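Local structure of galactose mutarotase related enzyme (Lactobacillus casei, 3Q1N) at residues D160-P165 and G193-L198; L170-I175 and D184-P189; V208-S213 and L239-P244. The protein probably binds carbohydrate and has isomerase activity, perhaps as an aldose 1-epimerase. One frame throughout, in Å; residues are numbered along the deposited sequence. Where two conformers were deposited one is given.

Contact 1: D160-P165 and G193-L198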
ATOM      1  N   ASP A 160       8.399 -16.419   2.925  1.00 17.70           N
ATOM      2  CA  ASP A 160       7.098 -16.747   2.364  1.00 18.15           C
ATOM      3  C   ASP A 160       6.100 -15.745   2.901  1.00 17.31           C
ATOM      4  O   ASP A 160       6.338 -15.096   3.921  1.00 17.24           O
ATOM      5  CB  ASP A 160       6.583 -18.148   2.809  1.00 19.60           C
ATOM      6  CG  ASP A 160       7.413 -19.342   2.305  1.00 23.83           C
ATOM      7  OD1 ASP A 160       8.289 -19.269   1.422  1.00 27.33           O
ATOM      8  OD2 ASP A 160       7.199 -20.418   2.900  1.00 32.22           O
ATOM      9  N   LEU A 161       4.998 -15.577   2.168  1.00 17.24           N
ATOM     10  CA  LEU A 161       3.812 -14.948   2.676  1.00 16.30           C
ATOM     11  C   LEU A 161       2.847 -16.055   3.019  1.00 16.96           C
ATOM     12  O   LEU A 161       2.576 -16.922   2.195  1.00 17.57           O
ATOM     13  CB  LEU A 161       3.191 -14.037   1.621  1.00 16.17           C
ATOM     14  CG  LEU A 161       2.154 -13.082   2.174  1.00 16.64           C
ATOM     15  CD1 LEU A 161       2.837 -12.000   2.952  1.00 16.52           C
ATOM     16  CD2 LEU A 161       1.303 -12.476   1.028  1.00 17.55           C
ATOM     17  N   THR A 162       2.349 -16.044   4.248  0.50 16.80           N
ATOM     18  CA  THR A 162       1.344 -16.996   4.680  0.50 16.73           C
ATOM     19  C   THR A 162       0.080 -16.217   4.953  0.50 17.37           C
ATOM     20  O   THR A 162       0.135 -15.153   5.597  0.50 16.53           O
ATOM     21  CB  THR A 162       1.802 -17.786   5.926  0.50 17.33           C
ATOM     22  OG1 THR A 162       3.056 -18.408   5.649  0.50 16.40           O
ATOM     23  CG2 THR A 162       0.807 -18.864   6.297  0.50 16.49           C
ATOM     24  N   VAL A 163      -1.050 -16.720   4.449  1.00 17.61           N
ATOM     25  CA  VAL A 163      -2.337 -15.985   4.550  1.00 18.42           C
ATOM     26  C   VAL A 163      -3.436 -16.801   5.190  1.00 19.05           C
ATOM     27  O   VAL A 163      -3.447 -18.026   5.100  1.00 18.76           O
ATOM     28  CB  VAL A 163      -2.820 -15.454   3.195  1.00 17.23           C
ATOM     29  CG1 VAL A 163      -1.758 -14.546   2.561  1.00 17.95           C
ATOM     30  CG2 VAL A 163      -3.220 -16.594   2.227  1.00 18.31           C
ATOM     31  N   GLU A 164      -4.355 -16.110   5.851  1.00 19.82           N
ATOM     32  CA  GLU A 164      -5.557 -16.753   6.359  1.00 21.62           C
ATOM     33  C   GLU A 164      -6.691 -15.764   6.540  1.00 21.29           C
ATOM     34  O   GLU A 164      -6.432 -14.578   6.771  1.00 19.39           O
ATOM     35  CB  GLU A 164      -5.263 -17.467   7.684  1.00 22.75           C
ATOM     36  CG  GLU A 164      -4.966 -16.589   8.866  1.00 24.66           C
ATOM     37  CD  GLU A 164      -6.206 -15.965   9.558  1.00 28.51           C
ATOM     38  OE1 GLU A 164      -7.327 -16.500   9.443  1.00 31.25           O
ATOM     39  OE2 GLU A 164      -6.032 -14.938  10.247  1.00 31.05           O
ATOM     40  N   PRO A 165      -7.956 -16.234   6.415  1.00 22.16           N
ATOM     41  CA  PRO A 165      -8.310 -17.546   5.898  1.00 23.33           C
ATOM     42  C   PRO A 165      -8.202 -17.542   4.398  1.00 24.30           C
ATOM     43  O   PRO A 165      -8.036 -16.492   3.796  1.00 23.50           O
ATOM     44  CB  PRO A 165      -9.790 -17.711   6.315  1.00 23.79           C
ATOM     45  CG  PRO A 165     -10.312 -16.300   6.285  1.00 23.14           C
ATOM     46  CD  PRO A 165      -9.147 -15.481   6.872  1.00 22.40           C
ATOM     47  N   GLY A 193      -1.097 -24.049  -1.171  1.00 26.21           N
ATOM     48  CA  GLY A 193      -2.145 -23.796  -0.210  1.00 24.95           C
ATOM     49  C   GLY A 193      -2.086 -22.334   0.204  1.00 23.30           C
ATOM     50  O   GLY A 193      -2.085 -21.437  -0.648  1.00 22.77           O
ATOM     51  N   ASN A 194      -1.994 -22.087   1.503  1.00 22.62           N
ATOM     52  CA  ASN A 194      -1.991 -20.713   1.978  1.00 21.81           C
ATOM     53  C   ASN A 194      -0.601 -20.085   2.105  1.00 21.43           C
ATOM     54  O   ASN A 194      -0.470 -19.034   2.686  1.00 19.93           O
ATOM     55  CB  ASN A 194      -2.722 -20.586   3.301  1.00 22.28           C
ATOM     56  CG  ASN A 194      -1.978 -21.185   4.437  1.00 22.89           C
ATOM     57  OD1 ASN A 194      -1.218 -22.121   4.272  1.00 26.03           O
ATOM     58  ND2 ASN A 194      -2.179 -20.633   5.638  1.00 25.31           N
ATOM     59  N   ARG A 195       0.390 -20.699   1.488  1.00 21.33           N
ATOM     60  CA  ARG A 195       1.772 -20.261   1.597  0.50 21.76           C
ATOM     61  C   ARG A 195       2.298 -19.928   0.196  1.00 21.26           C
ATOM     62  O   ARG A 195       2.156 -20.750  -0.754  1.00 22.01           O
ATOM     63  CB  ARG A 195       2.580 -21.385   2.246  0.50 22.61           C
ATOM     64  CG  ARG A 195       3.974 -21.022   2.677  0.50 24.73           C
ATOM     65  CD  ARG A 195       4.621 -22.230   3.367  0.50 28.03           C
ATOM     66  NE  ARG A 195       4.001 -22.482   4.656  0.50 29.85           N
ATOM     67  CZ  ARG A 195       4.421 -21.947   5.795  0.50 31.82           C
ATOM     68  NH1 ARG A 195       5.480 -21.137   5.809  0.50 32.51           N
ATOM     69  NH2 ARG A 195       3.787 -22.229   6.919  0.50 32.73           N
ATOM     70  N   LEU A 196       2.867 -18.734   0.048  1.00 19.90           N
ATOM     71  CA  LEU A 196       3.456 -18.295  -1.228  1.00 19.51           C
ATOM     72  C   LEU A 196       4.942 -18.002  -1.028  1.00 18.41           C
ATOM     73  O   LEU A 196       5.292 -17.043  -0.350  1.00 17.67           O
ATOM     74  CB  LEU A 196       2.762 -17.059  -1.758  1.00 18.70           C
ATOM     75  CG  LEU A 196       3.259 -16.499  -3.088  1.00 19.62           C
ATOM     76  CD1 LEU A 196       3.122 -17.537  -4.230  1.00 22.26           C
ATOM     77  CD2 LEU A 196       2.538 -15.176  -3.409  1.00 19.48           C
ATOM     78  N   PRO A 197       5.829 -18.836  -1.591  1.00 19.10           N
ATOM     79  CA  PRO A 197       7.250 -18.518  -1.504  1.00 18.83           C
ATOM     80  C   PRO A 197       7.535 -17.239  -2.275  1.00 19.21           C
ATOM     81  O   PRO A 197       7.008 -17.053  -3.386  1.00 19.53           O
ATOM     82  CB  PRO A 197       7.923 -19.731  -2.157  1.00 20.39           C
ATOM     83  CG  PRO A 197       6.885 -20.864  -2.045  1.00 21.55           C
ATOM     84  CD  PRO A 197       5.590 -20.132  -2.245  1.00 19.79           C
ATOM     85  N   LEU A 198       8.319 -16.340  -1.688  1.00 18.58           N
ATOM     86  CA  LEU A 198       8.601 -15.037  -2.287  1.00 18.45           C
ATOM     87  C   LEU A 198      10.031 -15.046  -2.848  1.00 19.18           C
ATOM     88  O   LEU A 198      11.018 -14.977  -2.103  1.00 20.29           O
ATOM     89  CB  LEU A 198       8.413 -13.928  -1.241  1.00 17.86           C
ATOM     90  CG  LEU A 198       7.012 -13.880  -0.619  1.00 18.23           C
ATOM     91  CD1 LEU A 198       6.915 -12.742   0.402  1.00 17.86           C
ATOM     92  CD2 LEU A 198       5.913 -13.717  -1.688  1.00 16.22           C
TER
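Leu161 and Leu196 face each other as an antiparallel hydrogen-bonded pair at the margin of the largest antiparallel sheet of this galactose mutarotase-like beta-sandwich of the aldose 1-epimerase family. Strand 195-197 is outermost there within the chain, while strand 160-164 has strand 217-221 along its other edge. The two strands run at 166° to each other. Leu161 N donates to Leu196 O at 2.9 Å, and Leu196 N returns the bond to Leu161 O at 2.8 Å, which satisfies the N-H and C=O of both residues. Further along, Val163 N reaches Asn194 O at 3.0 Å. The second bond of Val163 comes from a side chain: Asn194 ND2 donates to Val163 O at 2.9 Å. A chi1 of 71°, with CG lodged between the backbone N and the carbonyl carbon, helps turn the amide back toward Val163, so that one residue serves both polar groups of its neighbour.

At the non-hydrogen-bonded positions, Asp160 and Thr162 make their backbone bonds across the other edge, with Ala221 and Thr219. Pro197, which has no N-H to offer, pairs with Asp160 at such a position. On the face of the leucines, Leu161 CB meets Leu198 CD1 at 4.1 Å, and both side chains also pack on Ile241 of strand 238-242.

Polar side chains hold the other face. Arg195 NH1 and Asp160 OD2 form a salt bridge, 3.5 Å apart, whose hydrogen bond is weak but straight; the oxygen lies in the guanidinium plane, though the carboxylate is turned 70° against it. Arg195 and Thr162 were each modelled in two conformers, so details here are less certain; in the copies described, Thr162 OG1 sits 3.6 Å above one face of the Arg195 guanidinium, displaced toward its rim.

Contact 2: L170-I175 and D184-P189. With EDO (1,2-ethanediol), chain Q.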
ATOM      1  N   LEU A 170      -4.982 -19.546  -4.028  1.00 21.16           N
ATOM      2  CA  LEU A 170      -4.445 -18.192  -4.183  1.00 20.22           C
ATOM      3  C   LEU A 170      -4.440 -17.797  -5.653  1.00 19.05           C
ATOM      4  O   LEU A 170      -3.990 -18.589  -6.477  1.00 18.48           O
ATOM      5  CB  LEU A 170      -2.997 -18.139  -3.694  1.00 20.72           C
ATOM      6  CG  LEU A 170      -2.721 -17.773  -2.241  1.00 23.29           C
ATOM      7  CD1 LEU A 170      -1.199 -17.996  -1.942  1.00 25.56           C
ATOM      8  CD2 LEU A 170      -3.177 -16.354  -1.908  1.00 24.09           C
ATOM      9  N   GLN A 171      -4.929 -16.585  -5.953  1.00 17.73           N
ATOM     10  CA  GLN A 171      -4.959 -16.074  -7.322  0.50 17.91           C
ATOM     11  C   GLN A 171      -4.377 -14.662  -7.354  1.00 17.31           C
ATOM     12  O   GLN A 171      -4.417 -13.936  -6.336  1.00 16.69           O
ATOM     13  CB  GLN A 171      -6.404 -16.097  -7.871  0.50 17.99           C
ATOM     14  CG  GLN A 171      -7.022 -17.515  -8.016  0.50 19.86           C
ATOM     15  CD  GLN A 171      -6.488 -18.283  -9.214  0.50 21.53           C
ATOM     16  OE1 GLN A 171      -6.873 -18.017 -10.360  0.50 24.21           O
ATOM     17  NE2 GLN A 171      -5.600 -19.251  -8.961  0.50 23.75           N
ATOM     18  N   ARG A 172      -3.800 -14.298  -8.507  1.00 16.77           N
ATOM     19  CA  ARG A 172      -3.326 -12.943  -8.734  0.67 16.46           C
ATOM     20  C   ARG A 172      -3.983 -12.340  -9.964  1.00 15.58           C
ATOM     21  O   ARG A 172      -4.416 -13.067 -10.883  1.00 16.79           O
ATOM     22  CB  ARG A 172      -1.819 -12.907  -8.948  0.67 15.78           C
ATOM     23  CG  ARG A 172      -1.405 -13.492 -10.255  0.67 17.96           C
ATOM     24  CD  ARG A 172       0.041 -13.613 -10.396  0.67 20.54           C
ATOM     25  NE  ARG A 172       0.704 -12.327 -10.576  0.67 21.09           N
ATOM     26  CZ  ARG A 172       1.959 -12.215 -11.009  0.67 20.44           C
ATOM     27  NH1 ARG A 172       2.650 -13.308 -11.336  0.67 22.04           N
ATOM     28  NH2 ARG A 172       2.525 -11.020 -11.142  0.67 16.84           N
ATOM     29  N   PHE A 173      -4.059 -11.026  -9.980  1.00 15.75           N
ATOM     30  CA  PHE A 173      -4.466 -10.309 -11.176  1.00 15.17           C
ATOM     31  C   PHE A 173      -3.376 -10.412 -12.235  1.00 16.33           C
ATOM     32  O   PHE A 173      -2.216 -10.134 -11.973  1.00 17.92           O
ATOM     33  CB  PHE A 173      -4.764  -8.853 -10.883  1.00 15.14           C
ATOM     34  CG  PHE A 173      -6.022  -8.655 -10.143  1.00 14.97           C
ATOM     35  CD1 PHE A 173      -7.234  -8.612 -10.847  1.00 14.92           C
ATOM     36  CD2 PHE A 173      -6.059  -8.596  -8.782  1.00 14.73           C
ATOM     37  CE1 PHE A 173      -8.435  -8.437 -10.195  1.00 16.10           C
ATOM     38  CE2 PHE A 173      -7.262  -8.469  -8.117  1.00 15.91           C
ATOM     39  CZ  PHE A 173      -8.447  -8.377  -8.828  1.00 15.50           C
ATOM     40  N   GLY A 174      -3.730 -10.839 -13.424  1.00 15.72           N
ATOM     41  CA  GLY A 174      -2.762 -10.865 -14.494  1.00 17.14           C
ATOM     42  C   GLY A 174      -2.210  -9.479 -14.833  1.00 16.53           C
ATOM     43  O   GLY A 174      -2.927  -8.492 -14.817  1.00 15.93           O
ATOM     44  N   ILE A 175      -0.909  -9.443 -15.128  1.00 16.70           N
ATOM     45  CA  ILE A 175      -0.183  -8.200 -15.444  1.00 17.12           C
ATOM     46  C   ILE A 175       0.240  -8.155 -16.922  1.00 17.64           C
ATOM     47  O   ILE A 175       0.705  -9.155 -17.486  1.00 18.23           O
ATOM     48  CB  ILE A 175       1.084  -8.079 -14.578  1.00 17.51           C
ATOM     49  CG1 ILE A 175       0.701  -8.138 -13.092  1.00 16.59           C
ATOM     50  CG2 ILE A 175       1.861  -6.793 -14.933  1.00 16.94           C
ATOM     51  CD1 ILE A 175      -0.318  -7.122 -12.620  1.00 18.33           C
ATOM     52  N   ASP A 184      -7.132 -10.447 -16.468  1.00 19.76           N
ATOM     53  CA  ASP A 184      -7.452 -11.765 -15.934  0.50 20.70           C
ATOM     54  C   ASP A 184      -7.065 -11.908 -14.472  1.00 20.06           C
ATOM     55  O   ASP A 184      -6.468 -11.027 -13.866  1.00 18.55           O
ATOM     56  CB  ASP A 184      -6.896 -12.890 -16.811  0.50 21.03           C
ATOM     57  CG  ASP A 184      -5.437 -13.179 -16.561  0.50 22.16           C
ATOM     58  OD1 ASP A 184      -4.762 -13.639 -17.506  0.50 26.39           O
ATOM     59  OD2 ASP A 184      -4.958 -12.994 -15.425  0.50 23.31           O
ATOM     60  N   VAL A 185      -7.530 -13.013 -13.911  1.00 21.16           N
ATOM     61  CA  VAL A 185      -7.176 -13.457 -12.590  1.00 22.25           C
ATOM     62  C   VAL A 185      -6.725 -14.896 -12.823  1.00 22.86           C
ATOM     63  O   VAL A 185      -7.380 -15.640 -13.576  1.00 23.45           O
ATOM     64  CB  VAL A 185      -8.360 -13.356 -11.630  1.00 22.72           C
ATOM     65  CG1 VAL A 185      -8.003 -14.027 -10.301  1.00 24.69           C
ATOM     66  CG2 VAL A 185      -8.731 -11.876 -11.384  1.00 23.48           C
ATOM     67  N   GLU A 186      -5.584 -15.266 -12.236  1.00 23.37           N
ATOM     68  CA  GLU A 186      -4.861 -16.485 -12.612  1.00 24.51           C
ATOM     69  C   GLU A 186      -4.109 -17.099 -11.431  1.00 25.33           C
ATOM     70  O   GLU A 186      -3.945 -16.487 -10.380  1.00 22.45           O
ATOM     71  CB  GLU A 186      -3.852 -16.194 -13.741  1.00 24.96           C
ATOM     72  CG  GLU A 186      -2.831 -15.095 -13.390  1.00 26.87           C
ATOM     73  CD  GLU A 186      -1.914 -14.653 -14.548  1.00 31.66           C
ATOM     74  OE1 GLU A 186      -2.397 -14.567 -15.690  1.00 33.89           O
ATOM     75  OE2 GLU A 186      -0.726 -14.298 -14.275  1.00 33.60           O
ATOM     76  N   ASP A 187      -3.590 -18.302 -11.665  1.00 26.85           N
ATOM     77  CA  ASP A 187      -2.767 -18.994 -10.661  1.00 27.71           C
ATOM     78  C   ASP A 187      -1.435 -18.315 -10.488  1.00 28.23           C
ATOM     79  O   ASP A 187      -0.966 -17.579 -11.393  1.00 28.99           O
ATOM     80  CB  ASP A 187      -2.490 -20.423 -11.107  1.00 29.11           C
ATOM     81  CG  ASP A 187      -3.742 -21.290 -11.184  1.00 30.47           C
ATOM     82  OD1 ASP A 187      -4.784 -20.975 -10.586  1.00 32.36           O
ATOM     83  OD2 ASP A 187      -3.632 -22.354 -11.833  1.00 35.90           O
ATOM     84  N   ILE A 188      -0.815 -18.539  -9.316  1.00 28.36           N
ATOM     85  CA  ILE A 188       0.452 -17.881  -8.963  1.00 28.64           C
ATOM     86  C   ILE A 188       1.623 -18.865  -8.985  1.00 29.69           C
ATOM     87  O   ILE A 188       1.519 -19.921  -8.354  1.00 31.07           O
ATOM     88  CB  ILE A 188       0.393 -17.292  -7.561  1.00 27.68           C
ATOM     89  CG1 ILE A 188      -0.817 -16.365  -7.436  1.00 24.94           C
ATOM     90  CG2 ILE A 188       1.698 -16.538  -7.279  1.00 27.60           C
ATOM     91  CD1 ILE A 188      -0.881 -15.528  -6.138  1.00 21.63           C
ATOM     92  N   PRO A 189       2.723 -18.534  -9.711  1.00 30.08           N
ATOM     93  CA  PRO A 189       3.872 -19.451  -9.736  1.00 29.87           C
ATOM     94  C   PRO A 189       4.340 -19.785  -8.322  1.00 29.58           C
ATOM     95  O   PRO A 189       4.683 -18.884  -7.544  1.00 28.58           O
ATOM     96  CB  PRO A 189       4.941 -18.670 -10.514  1.00 30.64           C
ATOM     97  CG  PRO A 189       4.144 -17.738 -11.450  1.00 30.00           C
ATOM     98  CD  PRO A 189       2.855 -17.428 -10.706  1.00 30.43           C
TER
HETATM   99  C1  EDO Q 309       1.694 -22.876  -9.527  1.00 57.77           C
HETATM  100  O1  EDO Q 309       2.342 -23.196  -8.285  1.00 56.93           O
HETATM  101  C2  EDO Q 309       0.190 -22.752  -9.320  1.00 57.72           C
HETATM  102  O2  EDO Q 309      -0.101 -21.529  -8.634  1.00 58.03           O
HETATM  103  O   HOH W   1      -2.055 -20.261  -7.344  1.00 37.02           O
HETATM  104  O   HOH W   2      -5.690  -8.314 -14.289  1.00 14.09           O
HETATM  105  O   HOH W   3       0.707 -11.973 -14.837  1.00 23.93           O
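Arg172 and Glu186 form the central backbone pair between segments 170-175 and 184-189. Arg172 N donates to Glu186 O at 2.9 Å, and Glu186 N to Arg172 O at 2.8 Å. Beyond them Gly174 N bonds to Asp184 O at 2.8 Å. The strand directions diverge to 125°, and at the opposite end water takes over the pairing: water 1 donates to Leu170 O and accepts from Ile188 N.

Apolar contacts lie on both faces. On one, Val185 CG2 rests against Phe173 CD1 at 3.6 Å; the ring also meets Tyr238 edge-to-face. On the other, the Glu186 and Arg172 stems run together, CG to CG at 3.8 Å; chi1 of 57° sets Glu186 CG between its backbone N and carbonyl carbon, where it meets the arginine. Beside Arg172, Ile188 CG1 comes to 3.9 Å from Arg172 CB.

Among the polar side chains, Glu186 OE2 accepts from water 3 at 2.8 Å, and the same water accepts from Ile175 N. Glu186 OE2 is 4.4 Å from Arg172 NE, well out of the guanidinium plane, so the two interact through charge alone; NH2 of Arg172 instead donates to Leu207 O. Arg172 was modelled in two conformers, so its side-chain contacts hold for the copy described. Replacing Glu186 by an alanine would probably leave water 3 without its carboxylate acceptor and the Arg172 stem without one of its aliphatic neighbours, the Glu186 CG. Gln171 NE2 also appears to donate to Asp187 OD1, but the modelled bond is doubtfully short and Gln171 too has two conformers.

The first strand also bonds through its backbone to segment 208-213, and the two segments make a two-stranded antiparallel ribbon whose eight-residue connection includes the short strand 181-182.

Contact 3: V208-S213 and L239-P244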
ATOM      1  N   VAL A 208       2.759  -8.651  -7.760  1.00 17.37           N
ATOM      2  CA  VAL A 208       1.839  -9.769  -7.578  1.00 16.62           C
ATOM      3  C   VAL A 208       0.654  -9.305  -6.722  1.00 15.89           C
ATOM      4  O   VAL A 208       0.767  -9.102  -5.515  1.00 14.46           O
ATOM      5  CB  VAL A 208       2.557 -10.970  -6.891  1.00 16.54           C
ATOM      6  CG1 VAL A 208       1.567 -12.158  -6.646  1.00 17.31           C
ATOM      7  CG2 VAL A 208       3.756 -11.449  -7.768  1.00 17.46           C
ATOM      8  N   ILE A 209      -0.471  -9.074  -7.371  1.00 14.99           N
ATOM      9  CA  ILE A 209      -1.670  -8.562  -6.693  1.00 14.96           C
ATOM     10  C   ILE A 209      -2.610  -9.708  -6.333  1.00 15.29           C
ATOM     11  O   ILE A 209      -3.288 -10.235  -7.201  1.00 15.96           O
ATOM     12  CB  ILE A 209      -2.446  -7.548  -7.569  1.00 14.09           C
ATOM     13  CG1 ILE A 209      -1.519  -6.501  -8.157  1.00 15.58           C
ATOM     14  CG2 ILE A 209      -3.562  -6.907  -6.724  1.00 14.76           C
ATOM     15  CD1 ILE A 209      -2.203  -5.603  -9.238  1.00 15.06           C
ATOM     16  N   LEU A 210      -2.642 -10.104  -5.070  1.00 15.82           N
ATOM     17  CA  LEU A 210      -3.519 -11.197  -4.635  1.00 16.70           C
ATOM     18  C   LEU A 210      -4.977 -10.779  -4.693  1.00 16.82           C
ATOM     19  O   LEU A 210      -5.375  -9.718  -4.162  1.00 18.11           O
ATOM     20  CB  LEU A 210      -3.193 -11.641  -3.191  1.00 16.50           C
ATOM     21  CG  LEU A 210      -1.753 -12.076  -2.943  1.00 18.27           C
ATOM     22  CD1 LEU A 210      -1.616 -12.505  -1.471  1.00 17.32           C
ATOM     23  CD2 LEU A 210      -1.334 -13.217  -3.839  1.00 17.99           C
ATOM     24  N   ALA A 211      -5.768 -11.622  -5.338  1.00 17.84           N
ATOM     25  CA  ALA A 211      -7.170 -11.364  -5.607  1.00 18.13           C
ATOM     26  C   ALA A 211      -8.105 -11.879  -4.522  1.00 19.20           C
ATOM     27  O   ALA A 211      -9.305 -11.563  -4.560  1.00 20.49           O
ATOM     28  CB  ALA A 211      -7.550 -11.974  -6.942  1.00 18.27           C
ATOM     29  N   ASN A 212      -7.584 -12.653  -3.561  1.00 18.85           N
ATOM     30  CA  ASN A 212      -8.427 -13.331  -2.574  1.00 19.32           C
ATOM     31  C   ASN A 212      -8.826 -12.388  -1.442  1.00 19.23           C
ATOM     32  O   ASN A 212      -8.101 -12.219  -0.461  1.00 19.51           O
ATOM     33  CB  ASN A 212      -7.735 -14.608  -2.038  1.00 19.46           C
ATOM     34  CG  ASN A 212      -7.253 -15.522  -3.133  1.00 19.66           C
ATOM     35  OD1 ASN A 212      -6.283 -15.218  -3.795  1.00 19.50           O
ATOM     36  ND2 ASN A 212      -7.873 -16.700  -3.271  1.00 19.69           N
ATOM     37  N   SER A 213     -10.011 -11.771  -1.559  1.00 19.52           N
ATOM     38  CA  SER A 213     -10.388 -10.693  -0.636  0.50 18.97           C
ATOM     39  C   SER A 213     -10.739 -11.130   0.764  1.00 19.56           C
ATOM     40  O   SER A 213     -10.820 -10.296   1.675  1.00 19.90           O
ATOM     41  CB  SER A 213     -11.536  -9.874  -1.222  0.50 19.06           C
ATOM     42  OG  SER A 213     -11.154  -9.354  -2.468  0.50 16.84           O
ATOM     43  N   LEU A 239      -4.023  -7.320  -1.971  1.00 15.60           N
ATOM     44  CA  LEU A 239      -2.751  -7.285  -1.267  1.00 15.31           C
ATOM     45  C   LEU A 239      -1.661  -7.545  -2.262  1.00 15.48           C
ATOM     46  O   LEU A 239      -1.671  -8.604  -2.908  1.00 15.82           O
ATOM     47  CB  LEU A 239      -2.700  -8.340  -0.147  1.00 15.48           C
ATOM     48  CG  LEU A 239      -1.480  -8.237   0.785  1.00 15.68           C
ATOM     49  CD1 LEU A 239      -1.472  -6.916   1.573  1.00 16.15           C
ATOM     50  CD2 LEU A 239      -1.447  -9.462   1.761  1.00 17.17           C
ATOM     51  N   THR A 240      -0.708  -6.628  -2.374  1.00 15.37           N
ATOM     52  CA  THR A 240       0.282  -6.706  -3.438  1.00 15.92           C
ATOM     53  C   THR A 240       1.694  -6.918  -2.902  1.00 16.21           C
ATOM     54  O   THR A 240       2.105  -6.272  -1.948  1.00 16.97           O
ATOM     55  CB  THR A 240       0.224  -5.456  -4.308  1.00 16.76           C
ATOM     56  OG1 THR A 240      -1.067  -5.406  -4.933  1.00 15.99           O
ATOM     57  CG2 THR A 240       1.293  -5.458  -5.388  1.00 17.77           C
ATOM     58  N   ILE A 241       2.420  -7.845  -3.529  1.00 16.14           N
ATOM     59  CA  ILE A 241       3.814  -8.098  -3.194  0.50 16.51           C
ATOM     60  C   ILE A 241       4.678  -7.565  -4.334  1.00 16.66           C
ATOM     61  O   ILE A 241       4.370  -7.792  -5.515  1.00 16.98           O
ATOM     62  CB  ILE A 241       4.084  -9.598  -2.988  0.50 16.92           C
ATOM     63  CG1 ILE A 241       3.070 -10.205  -2.002  0.50 16.56           C
ATOM     64  CG2 ILE A 241       5.522  -9.830  -2.478  0.50 16.50           C
ATOM     65  CD1 ILE A 241       1.808 -10.812  -2.674  0.50 16.99           C
ATOM     66  N   TRP A 242       5.742  -6.851  -3.983  1.00 16.90           N
ATOM     67  CA  TRP A 242       6.641  -6.192  -4.967  1.00 17.43           C
ATOM     68  C   TRP A 242       8.061  -6.073  -4.440  1.00 17.60           C
ATOM     69  O   TRP A 242       8.273  -5.820  -3.272  1.00 16.70           O
ATOM     70  CB  TRP A 242       6.117  -4.787  -5.339  1.00 17.39           C
ATOM     71  CG  TRP A 242       7.067  -4.030  -6.185  1.00 19.20           C
ATOM     72  CD1 TRP A 242       7.352  -4.232  -7.515  1.00 20.95           C
ATOM     73  CD2 TRP A 242       7.925  -2.985  -5.752  1.00 17.45           C
ATOM     74  NE1 TRP A 242       8.322  -3.357  -7.928  1.00 20.94           N
ATOM     75  CE2 TRP A 242       8.680  -2.571  -6.869  1.00 21.28           C
ATOM     76  CE3 TRP A 242       8.111  -2.330  -4.524  1.00 18.68           C
ATOM     77  CZ2 TRP A 242       9.624  -1.542  -6.791  1.00 19.09           C
ATOM     78  CZ3 TRP A 242       9.010  -1.305  -4.452  1.00 19.17           C
ATOM     79  CH2 TRP A 242       9.773  -0.920  -5.589  1.00 21.84           C
ATOM     80  N   SER A 243       9.033  -6.323  -5.310  1.00 18.11           N
ATOM     81  CA  SER A 243      10.423  -5.960  -5.063  1.00 18.77           C
ATOM     82  C   SER A 243      11.042  -5.597  -6.399  1.00 19.72           C
ATOM     83  O   SER A 243      10.685  -6.191  -7.410  1.00 20.59           O
ATOM     84  CB  SER A 243      11.189  -7.122  -4.457  1.00 19.25           C
ATOM     85  OG  SER A 243      12.416  -6.662  -3.952  1.00 17.60           O
ATOM     86  N   PRO A 244      11.914  -4.594  -6.418  1.00 21.00           N
ATOM     87  CA  PRO A 244      12.469  -4.130  -7.691  1.00 22.07           C
ATOM     88  C   PRO A 244      12.915  -5.274  -8.612  1.00 23.41           C
ATOM     89  O   PRO A 244      13.723  -6.149  -8.228  1.00 23.04           O
ATOM     90  CB  PRO A 244      13.672  -3.303  -7.255  1.00 21.83           C
ATOM     91  CG  PRO A 244      13.224  -2.689  -5.935  1.00 22.20           C
ATOM     92  CD  PRO A 244      12.382  -3.777  -5.279  1.00 20.62           C
TER
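Val208 and Ile241 are joined by two backbone bonds in an antiparallel ladder whose strands run at 160° to each other. Val208 N donates almost straight to Ile241 O at 2.9 Å, in the carbonyl plane, and Ile241 N returns a bond to Val208 O at 2.9 Å. Two residues on, Leu210 N reaches Leu239 O at 2.8 Å. Between these hydrogen-bonded pairs, Ile209 and Thr240 form the non-hydrogen-bonded one, and a CA-H...O contact adds to it, Thr240 CA lying 3.2 Å from Val208 O.

The ladder belongs to a branched antiparallel sheet of the galactose mutarotase-like beta-sandwich: strand 238-242 lies between strands 208-210 and 251-258, with Thr240 bonding through its backbone to Glu255.

On the face of Val208 and Leu210, the Ile241 methyl CD1, in one of two modelled conformers, comes to 3.8 Å from Leu210 CG and to 4.2 Å from Val208 CG1. On the other face Ile209 and Thr240 run alongside each other in the same sense. A chi1 of -63° puts Thr240 OG1 anti to its carbonyl carbon and 3.4 Å from both Ile209 CG1 and Ile209 CG2, buried and without a hydrogen-bonding partner in the model.

In the fold
Contact 3 is fully buried, its centre about 10 Å from that of the chain, whereas contacts 1 and 2 lie about 18 and 19 Å out and are partly buried. Contact 3 adds mainly apolar packing and one buried hydroxyl to its backbone ladder, while the outer two bring in charged side chains and, in contact 2, bridging waters. Contact 1 ends the nine-stranded sheet; the first strand of contact 2 bonds through its backbone to segment 208-213 of contact 3 (Gln171 with Ala211, Phe173 with Ile209). Leu161 of contact 1 packs on Leu210 of contact 3, and Ile188 of contact 2 touches both Leu196 and Leu210. The two-stranded ribbon of contact 2 nests inside the loop closed by contact 1.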